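Long-range contacts in putative isomerase (Sinorhizobium meliloti, PDB 2PPG), which is a putative isomerase of unknown function, a member of the enolase superfamily with a mandelate racemase-like N-terminal domain and a TIM-barrel domain: residues 17-22 with 50-55; 300-305 with 335-340. One frame throughout, in Å; residues are numbered along the deposited sequence.

Overall arrangement
Strand 7-17 opens the chain in the antiparallel sheet of the N-terminal domain. Contact 1 closes the loop that follows: residues 18-49, with the short strands 38-41 and 46-49, leave the sheet, and strand 52-61 returns beside strand 7-17. The chain then runs through the rest of this domain and into the barrel domain. Contact 2 forms late in the barrel, where helix 293-310 meets the C-terminal part of helix 325-336 and the residues after it, with strand 314-315 between them in sequence. The two contacts follow in series and neither nests nor crosses. They lie on opposite sides of the chain's centre. The centres of contact 1 and contact 2 are 29 Å apart.

Contact 1 (17-22 with 50-55); sequences LPRETP and TFDRSV
Leu-17 and Asp-52 form an antiparallel hydrogen-bonded pair, with their CA atoms 5.0 Å apart. Leu-17 N donates to Asp-52 O at 2.7 Å, and Asp-52 N donates back to Leu-17 O. Beyond this pair residues 18-22 form a loop, while Thr-50 and Phe-51 lead into strand 52-61. Arg-19 and Asp-52 carry the main side-chain contact. Arg-19 NE donates to Asp-52 OD1 at 2.7 Å, on the syn side of the carboxylate, and this is a salt bridge. The bond is bent, with an N-H...O angle of 141°. The donor lies out of the carboxylate plane, and the guanidinium and carboxylate planes are 89° apart. Asp-52 OD2 sits over one face of the guanidinium, 3.4 Å from Arg-19 CZ. The Arg-19 chain is extended from CG to NE, which carries NE out to the carboxylate. On the way, Arg-19 CB passes 3.3 Å from Thr-50 O. Arg-19 NH2 also reaches back to Thr-21 O at 3.3 Å, so the guanidinium is held from both segments. The pairing lies where the neighbouring strands 7-17 and 52-61 of the antiparallel sheet meet the long connection between them, in the N-terminal domain of this enolase-superfamily protein. Within that connection, a backbone hydrogen bond links Gly-37 and Thr-50. Asp-52 also packs on Ile-321, in a loop of the barrel domain. At the far end Pro-22 CG comes 3.9 Å from Thr-50 CG2, but Pro-22 is poorly ordered, which makes this contact less certain.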
ATOM      1  N   LEU A  17     -48.804 -12.199  12.112  1.00 45.41           N
ATOM      2  CA  LEU A  17     -49.577 -13.170  11.340  1.00 48.86           C
ATOM      3  C   LEU A  17     -49.021 -14.570  11.474  1.00 50.77           C
ATOM      4  O   LEU A  17     -47.809 -14.757  11.362  1.00 53.19           O
ATOM      5  CB  LEU A  17     -49.637 -12.798   9.857  1.00 51.28           C
ATOM      6  CG  LEU A  17     -50.584 -11.673   9.435  1.00 53.73           C
ATOM      7  CD1 LEU A  17     -51.761 -11.510  10.417  1.00 53.66           C
ATOM      8  CD2 LEU A  17     -49.812 -10.375   9.290  1.00 55.46           C
ATOM      9  N   PRO A  18     -49.908 -15.567  11.676  1.00 51.15           N
ATOM     10  CA  PRO A  18     -49.466 -16.954  11.790  1.00 52.67           C
ATOM     11  C   PRO A  18     -49.047 -17.528  10.436  1.00 54.85           C
ATOM     12  O   PRO A  18     -49.562 -17.108   9.397  1.00 51.20           O
ATOM     13  CB  PRO A  18     -50.701 -17.679  12.335  1.00 51.04           C
ATOM     14  CG  PRO A  18     -51.850 -16.869  11.875  1.00 51.75           C
ATOM     15  CD  PRO A  18     -51.374 -15.440  11.787  1.00 51.40           C
ATOM     16  N   ARG A  19     -48.107 -18.471  10.468  1.00 59.84           N
ATOM     17  CA  ARG A  19     -47.582 -19.112   9.268  1.00 65.53           C
ATOM     18  C   ARG A  19     -47.997 -20.568   9.194  1.00 70.71           C
ATOM     19  O   ARG A  19     -48.099 -21.248  10.217  1.00 73.29           O
ATOM     20  CB  ARG A  19     -46.060 -19.078   9.281  1.00 67.20           C
ATOM     21  CG  ARG A  19     -45.438 -17.858   8.670  1.00 69.27           C
ATOM     22  CD  ARG A  19     -43.940 -18.049   8.584  1.00 71.35           C
ATOM     23  NE  ARG A  19     -43.331 -17.085   7.679  1.00 74.78           N
ATOM     24  CZ  ARG A  19     -43.352 -17.178   6.352  1.00 76.22           C
ATOM     25  NH1 ARG A  19     -42.766 -16.243   5.617  1.00 77.22           N
ATOM     26  NH2 ARG A  19     -43.956 -18.199   5.755  1.00 75.89           N
ATOM     27  N   GLU A  20     -48.204 -21.059   7.978  1.00 75.30           N
ATOM     28  CA  GLU A  20     -48.499 -22.473   7.768  1.00 77.82           C
ATOM     29  C   GLU A  20     -47.197 -23.255   7.918  1.00 79.01           C
ATOM     30  O   GLU A  20     -47.124 -24.239   8.659  1.00 77.76           O
ATOM     31  CB  GLU A  20     -49.117 -22.702   6.384  1.00 78.80           C
ATOM     32  CG  GLU A  20     -49.909 -21.518   5.837  1.00 79.10           C
ATOM     33  CD  GLU A  20     -49.013 -20.467   5.208  1.00 80.41           C
ATOM     34  OE1 GLU A  20     -49.023 -19.311   5.684  1.00 81.03           O
ATOM     35  OE2 GLU A  20     -48.286 -20.804   4.247  1.00 81.36           O
ATOM     36  N   THR A  21     -46.167 -22.797   7.213  1.00 80.34           N
ATOM     37  CA  THR A  21     -44.828 -23.342   7.362  1.00 82.73           C
ATOM     38  C   THR A  21     -43.892 -22.217   7.806  1.00 85.23           C
ATOM     39  O   THR A  21     -43.833 -21.168   7.157  1.00 86.46           O
ATOM     40  CB  THR A  21     -44.316 -23.950   6.040  1.00 81.91           C
ATOM     41  OG1 THR A  21     -45.366 -24.695   5.412  1.00 80.67           O
ATOM     42  CG2 THR A  21     -43.127 -24.863   6.294  1.00 80.94           C
ATOM     43  N   PRO A  22     -43.175 -22.420   8.929  1.00 86.50           N
ATOM     44  CA  PRO A  22     -42.171 -21.454   9.385  1.00 86.52           C
ATOM     45  C   PRO A  22     -41.185 -21.081   8.275  1.00 86.89           C
ATOM     46  O   PRO A  22     -40.791 -21.940   7.479  1.00 86.58           O
ATOM     47  CB  PRO A  22     -41.451 -22.203  10.510  1.00 86.29           C
ATOM     48  CG  PRO A  22     -42.474 -23.148  11.038  1.00 86.67           C
ATOM     49  CD  PRO A  22     -43.290 -23.570   9.845  1.00 86.69           C
ATOM     50  N   THR A  50     -41.726 -18.633  14.549  1.00 43.06           N
ATOM     51  CA  THR A  50     -42.535 -19.506  13.688  1.00 42.53           C
ATOM     52  C   THR A  50     -43.637 -18.705  13.008  1.00 42.64           C
ATOM     53  O   THR A  50     -44.145 -19.085  11.960  1.00 48.63           O
ATOM     54  CB  THR A  50     -43.151 -20.684  14.471  1.00 43.32           C
ATOM     55  OG1 THR A  50     -43.567 -20.240  15.771  1.00 43.89           O
ATOM     56  CG2 THR A  50     -42.125 -21.798  14.642  1.00 44.34           C
ATOM     57  N   PHE A  51     -43.976 -17.573  13.605  1.00 39.38           N
ATOM     58  CA  PHE A  51     -44.995 -16.669  13.092  1.00 39.94           C
ATOM     59  C   PHE A  51     -44.338 -15.463  12.407  1.00 41.21           C
ATOM     60  O   PHE A  51     -43.161 -15.188  12.627  1.00 42.18           O
ATOM     61  CB  PHE A  51     -45.816 -16.178  14.273  1.00 36.41           C
ATOM     62  CG  PHE A  51     -44.971 -15.656  15.400  1.00 36.26           C
ATOM     63  CD1 PHE A  51     -44.658 -14.307  15.481  1.00 35.00           C
ATOM     64  CD2 PHE A  51     -44.445 -16.525  16.356  1.00 37.32           C
ATOM     65  CE1 PHE A  51     -43.866 -13.824  16.504  1.00 33.84           C
ATOM     66  CE2 PHE A  51     -43.660 -16.048  17.390  1.00 36.74           C
ATOM     67  CZ  PHE A  51     -43.371 -14.690  17.460  1.00 36.05           C
ATOM     68  N   ASP A  52     -45.088 -14.733  11.588  1.00 40.89           N
ATOM     69  CA  ASP A  52     -44.574 -13.468  11.047  1.00 39.88           C
ATOM     70  C   ASP A  52     -45.031 -12.311  11.917  1.00 37.53           C
ATOM     71  O   ASP A  52     -46.157 -12.307  12.409  1.00 41.99           O
ATOM     72  CB  ASP A  52     -45.019 -13.252   9.600  1.00 43.06           C
ATOM     73  CG  ASP A  52     -44.284 -14.166   8.614  1.00 48.10           C
ATOM     74  OD1 ASP A  52     -43.208 -14.703   8.982  1.00 50.55           O
ATOM     75  OD2 ASP A  52     -44.781 -14.346   7.475  1.00 45.99           O
ATOM     76  N   ARG A  53     -44.149 -11.333  12.107  1.00 35.54           N
ATOM     77  CA  ARG A  53     -44.409 -10.177  12.951  1.00 26.35           C
ATOM     78  C   ARG A  53     -43.523  -9.042  12.485  1.00 29.30           C
ATOM     79  O   ARG A  53     -42.443  -9.291  11.961  1.00 35.79           O
ATOM     80  CB  ARG A  53     -44.112 -10.501  14.407  1.00 23.52           C
ATOM     81  CG  ARG A  53     -44.552  -9.415  15.394  1.00 25.20           C
ATOM     82  CD  ARG A  53     -44.348  -9.850  16.833  1.00 26.44           C
ATOM     83  NE  ARG A  53     -42.979 -10.282  17.119  1.00 29.38           N
ATOM     84  CZ  ARG A  53     -42.641 -11.080  18.133  1.00 28.77           C
ATOM     85  NH1 ARG A  53     -43.579 -11.543  18.949  1.00 23.04           N
ATOM     86  NH2 ARG A  53     -41.368 -11.429  18.322  1.00 29.69           N
ATOM     87  N   SER A  54     -43.995  -7.807  12.643  1.00 26.95           N
ATOM     88  CA  SER A  54     -43.213  -6.612  12.352  1.00 24.95           C
ATOM     89  C   SER A  54     -43.745  -5.409  13.135  1.00 26.12           C
ATOM     90  O   SER A  54     -44.862  -5.437  13.653  1.00 27.38           O
ATOM     91  CB  SER A  54     -43.238  -6.302  10.862  1.00 25.51           C
ATOM     92  OG  SER A  54     -44.521  -5.836  10.481  1.00 31.30           O
ATOM     93  N   VAL A  55     -42.948  -4.350  13.206  1.00 24.15           N
ATOM     94  CA  VAL A  55     -43.361  -3.141  13.900  1.00 26.19           C
ATOM     95  C   VAL A  55     -43.778  -2.067  12.900  1.00 28.93           C
ATOM     96  O   VAL A  55     -43.047  -1.784  11.967  1.00 30.90           O
ATOM     97  CB  VAL A  55     -42.252  -2.616  14.853  1.00 24.19           C
ATOM     98  CG1 VAL A  55     -42.656  -1.274  15.482  1.00 19.61           C
ATOM     99  CG2 VAL A  55     -41.930  -3.658  15.925  1.00 21.08           C
TER

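Contact 2 (300-305 with 335-340); sequences QFMRIG and AALANV
Residues 300-305 are a run of helix 293-310, and residues 335-340 follow on from the last, weakly bonded part of helix 325-336 into a loop; the backbones come nearest at Gly-305 and Leu-337, whose CA atoms are 6.5 Å apart. No hydrogen bond joins the segments. Leu-337 carries the contact: its CB points toward the helix, and both of its methyls touch it. Gly-305 has no side chain, and Leu-337 CD2 packs against Gly-305 CA at 3.7 Å. The other branch, Leu-337 CD1, meets Phe-301 CE2 obliquely at 4.0 Å. Phe-301 CG is anti to the backbone N (chi1 -166°), and the ring comes nearer to residues 335-340 than the start of the side chain does. The ring also packs on Ser-330 and Ala-333 of helix 325-336. Both helices belong to the barrel domain, the TIM-barrel part of the enolase fold, and strand 314-315 of the barrel lies between them in sequence. The side chains of selenomethionine Met-302 and Leu-337 run alongside each other with opposite headings. Met-302 SE is 3.8 Å from Leu-337 CG, and Met-302 CE touches Leu-337 CD2. The chain is bent at chi2 (-64°) and again at chi3, and Met-302 CE also comes within 4.1 Å of Ala-336 CB. In the loop beyond, Asn-339 ND2 is hydrogen-bonded to Ile-313 O, just ahead of strand 314-315. The backbone carbonyl Leu-337 O accepts a hydrogen bond from Arg-153 NH2.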
ATOM      1  N   GLN A 300     -31.280   6.669   4.881  1.00 26.00           N
ATOM      2  CA  GLN A 300     -30.039   5.934   4.931  1.00 26.43           C
ATOM      3  C   GLN A 300     -29.919   5.130   3.640  1.00 29.27           C
ATOM      4  O   GLN A 300     -28.851   5.065   3.027  1.00 29.69           O
ATOM      5  CB  GLN A 300     -30.072   5.039   6.152  1.00 28.13           C
ATOM      6  CG  GLN A 300     -28.770   4.857   6.839  1.00 34.68           C
ATOM      7  CD  GLN A 300     -28.119   6.150   7.282  1.00 35.90           C
ATOM      8  OE1 GLN A 300     -28.587   6.824   8.207  1.00 37.14           O
ATOM      9  NE2 GLN A 300     -27.011   6.484   6.648  1.00 34.88           N
ATOM     10  N   PHE A 301     -31.044   4.559   3.220  1.00 27.41           N
ATOM     11  CA  PHE A 301     -31.160   3.784   1.992  1.00 29.93           C
ATOM     12  C   PHE A 301     -30.652   4.596   0.801  1.00 30.06           C
ATOM     13  O   PHE A 301     -29.899   4.086  -0.028  1.00 29.30           O
ATOM     14  CB  PHE A 301     -32.638   3.396   1.798  1.00 29.92           C
ATOM     15  CG  PHE A 301     -32.884   2.318   0.767  1.00 26.90           C
ATOM     16  CD1 PHE A 301     -33.011   0.993   1.149  1.00 25.39           C
ATOM     17  CD2 PHE A 301     -33.071   2.643  -0.581  1.00 28.12           C
ATOM     18  CE1 PHE A 301     -33.275  -0.010   0.189  1.00 29.35           C
ATOM     19  CE2 PHE A 301     -33.334   1.649  -1.543  1.00 26.55           C
ATOM     20  CZ  PHE A 301     -33.432   0.326  -1.158  1.00 25.44           C
HETATM   21  N   MSE A 302     -31.056   5.859   0.727  1.00 29.73           N
HETATM   22  CA  MSE A 302     -30.637   6.722  -0.380  1.00 33.56           C
HETATM   23  C   MSE A 302     -29.162   7.113  -0.273  1.00 33.07           C
HETATM   24  O   MSE A 302     -28.476   7.244  -1.292  1.00 33.25           O
HETATM   25  CB  MSE A 302     -31.524   7.970  -0.480  1.00 38.38           C
HETATM   26  CG  MSE A 302     -32.972   7.674  -0.865  1.00 43.89           C
HETATM   27 SE   MSE A 302     -33.183   6.890  -2.669  1.00 55.63          SE
HETATM   28  CE  MSE A 302     -32.624   8.450  -3.716  1.00 50.54           C
ATOM     29  N   ARG A 303     -28.672   7.279   0.955  1.00 29.04           N
ATOM     30  CA  ARG A 303     -27.236   7.527   1.163  1.00 27.98           C
ATOM     31  C   ARG A 303     -26.394   6.348   0.650  1.00 25.80           C
ATOM     32  O   ARG A 303     -25.356   6.548   0.034  1.00 28.56           O
ATOM     33  CB  ARG A 303     -26.912   7.893   2.628  1.00 24.11           C
ATOM     34  CG  ARG A 303     -27.420   9.305   3.018  1.00 24.66           C
ATOM     35  CD  ARG A 303     -27.332   9.653   4.536  1.00 25.60           C
ATOM     36  NE  ARG A 303     -27.996  10.939   4.804  1.00 33.28           N
ATOM     37  CZ  ARG A 303     -28.083  11.557   5.988  1.00 34.07           C
ATOM     38  NH1 ARG A 303     -27.550  11.030   7.079  1.00 33.50           N
ATOM     39  NH2 ARG A 303     -28.713  12.725   6.083  1.00 33.38           N
ATOM     40  N   ILE A 304     -26.873   5.133   0.872  1.00 25.16           N
ATOM     41  CA  ILE A 304     -26.185   3.935   0.416  1.00 25.39           C
ATOM     42  C   ILE A 304     -26.260   3.795  -1.099  1.00 25.50           C
ATOM     43  O   ILE A 304     -25.264   3.477  -1.744  1.00 27.57           O
ATOM     44  CB  ILE A 304     -26.753   2.687   1.096  1.00 26.10           C
ATOM     45  CG1 ILE A 304     -26.346   2.691   2.566  1.00 25.35           C
ATOM     46  CG2 ILE A 304     -26.287   1.413   0.384  1.00 23.88           C
ATOM     47  CD1 ILE A 304     -26.548   1.383   3.274  1.00 25.91           C
ATOM     48  N   GLY A 305     -27.436   4.058  -1.659  1.00 26.45           N
ATOM     49  CA  GLY A 305     -27.607   4.105  -3.110  1.00 26.25           C
ATOM     50  C   GLY A 305     -26.719   5.138  -3.781  1.00 29.77           C
ATOM     51  O   GLY A 305     -26.083   4.850  -4.786  1.00 31.60           O
ATOM     52  N   ALA A 335     -37.012   3.394  -7.207  1.00 23.61           N
ATOM     53  CA  ALA A 335     -37.487   4.132  -8.387  1.00 24.26           C
ATOM     54  C   ALA A 335     -36.659   5.391  -8.673  1.00 24.60           C
ATOM     55  O   ALA A 335     -36.607   5.859  -9.807  1.00 25.37           O
ATOM     56  CB  ALA A 335     -38.982   4.478  -8.256  1.00 20.03           C
ATOM     57  N   ALA A 336     -36.006   5.918  -7.638  1.00 27.93           N
ATOM     58  CA  ALA A 336     -35.268   7.183  -7.728  1.00 26.94           C
ATOM     59  C   ALA A 336     -33.756   6.998  -7.867  1.00 28.52           C
ATOM     60  O   ALA A 336     -33.019   7.968  -7.971  1.00 33.71           O
ATOM     61  CB  ALA A 336     -35.573   8.031  -6.512  1.00 22.50           C
ATOM     62  N   LEU A 337     -33.303   5.750  -7.839  1.00 31.70           N
ATOM     63  CA  LEU A 337     -31.885   5.430  -7.859  1.00 29.98           C
ATOM     64  C   LEU A 337     -31.402   5.009  -9.251  1.00 34.53           C
ATOM     65  O   LEU A 337     -32.021   4.179  -9.917  1.00 36.55           O
ATOM     66  CB  LEU A 337     -31.604   4.313  -6.868  1.00 27.53           C
ATOM     67  CG  LEU A 337     -31.580   4.694  -5.390  1.00 28.24           C
ATOM     68  CD1 LEU A 337     -31.491   3.428  -4.594  1.00 29.90           C
ATOM     69  CD2 LEU A 337     -30.426   5.626  -5.036  1.00 25.63           C
ATOM     70  N   ALA A 338     -30.279   5.568  -9.681  1.00 36.80           N
ATOM     71  CA  ALA A 338     -29.712   5.211 -10.976  1.00 35.53           C
ATOM     72  C   ALA A 338     -29.296   3.741 -11.060  1.00 37.94           C
ATOM     73  O   ALA A 338     -29.555   3.069 -12.059  1.00 41.02           O
ATOM     74  CB  ALA A 338     -28.541   6.098 -11.274  1.00 36.90           C
ATOM     75  N   ASN A 339     -28.678   3.238  -9.997  1.00 36.99           N
ATOM     76  CA  ASN A 339     -28.000   1.946 -10.038  1.00 38.91           C
ATOM     77  C   ASN A 339     -28.823   0.686  -9.735  1.00 38.19           C
ATOM     78  O   ASN A 339     -28.245  -0.404  -9.615  1.00 34.84           O
ATOM     79  CB  ASN A 339     -26.754   1.975  -9.132  1.00 41.10           C
ATOM     80  CG  ASN A 339     -25.569   2.651  -9.792  1.00 39.59           C
ATOM     81  OD1 ASN A 339     -25.732   3.578 -10.587  1.00 39.55           O
ATOM     82  ND2 ASN A 339     -24.365   2.195  -9.457  1.00 37.70           N
ATOM     83  N   VAL A 340     -30.147   0.823  -9.621  1.00 39.15           N
ATOM     84  CA  VAL A 340     -31.014  -0.332  -9.312  1.00 39.62           C
ATOM     85  C   VAL A 340     -31.294  -1.276 -10.486  1.00 38.27           C
ATOM     86  O   VAL A 340     -32.046  -0.967 -11.394  1.00 36.31           O
ATOM     87  CB  VAL A 340     -32.331   0.078  -8.612  1.00 39.18           C
ATOM     88  CG1 VAL A 340     -33.218  -1.144  -8.393  1.00 34.79           C
ATOM     89  CG2 VAL A 340     -32.016   0.734  -7.272  1.00 39.24           C
TER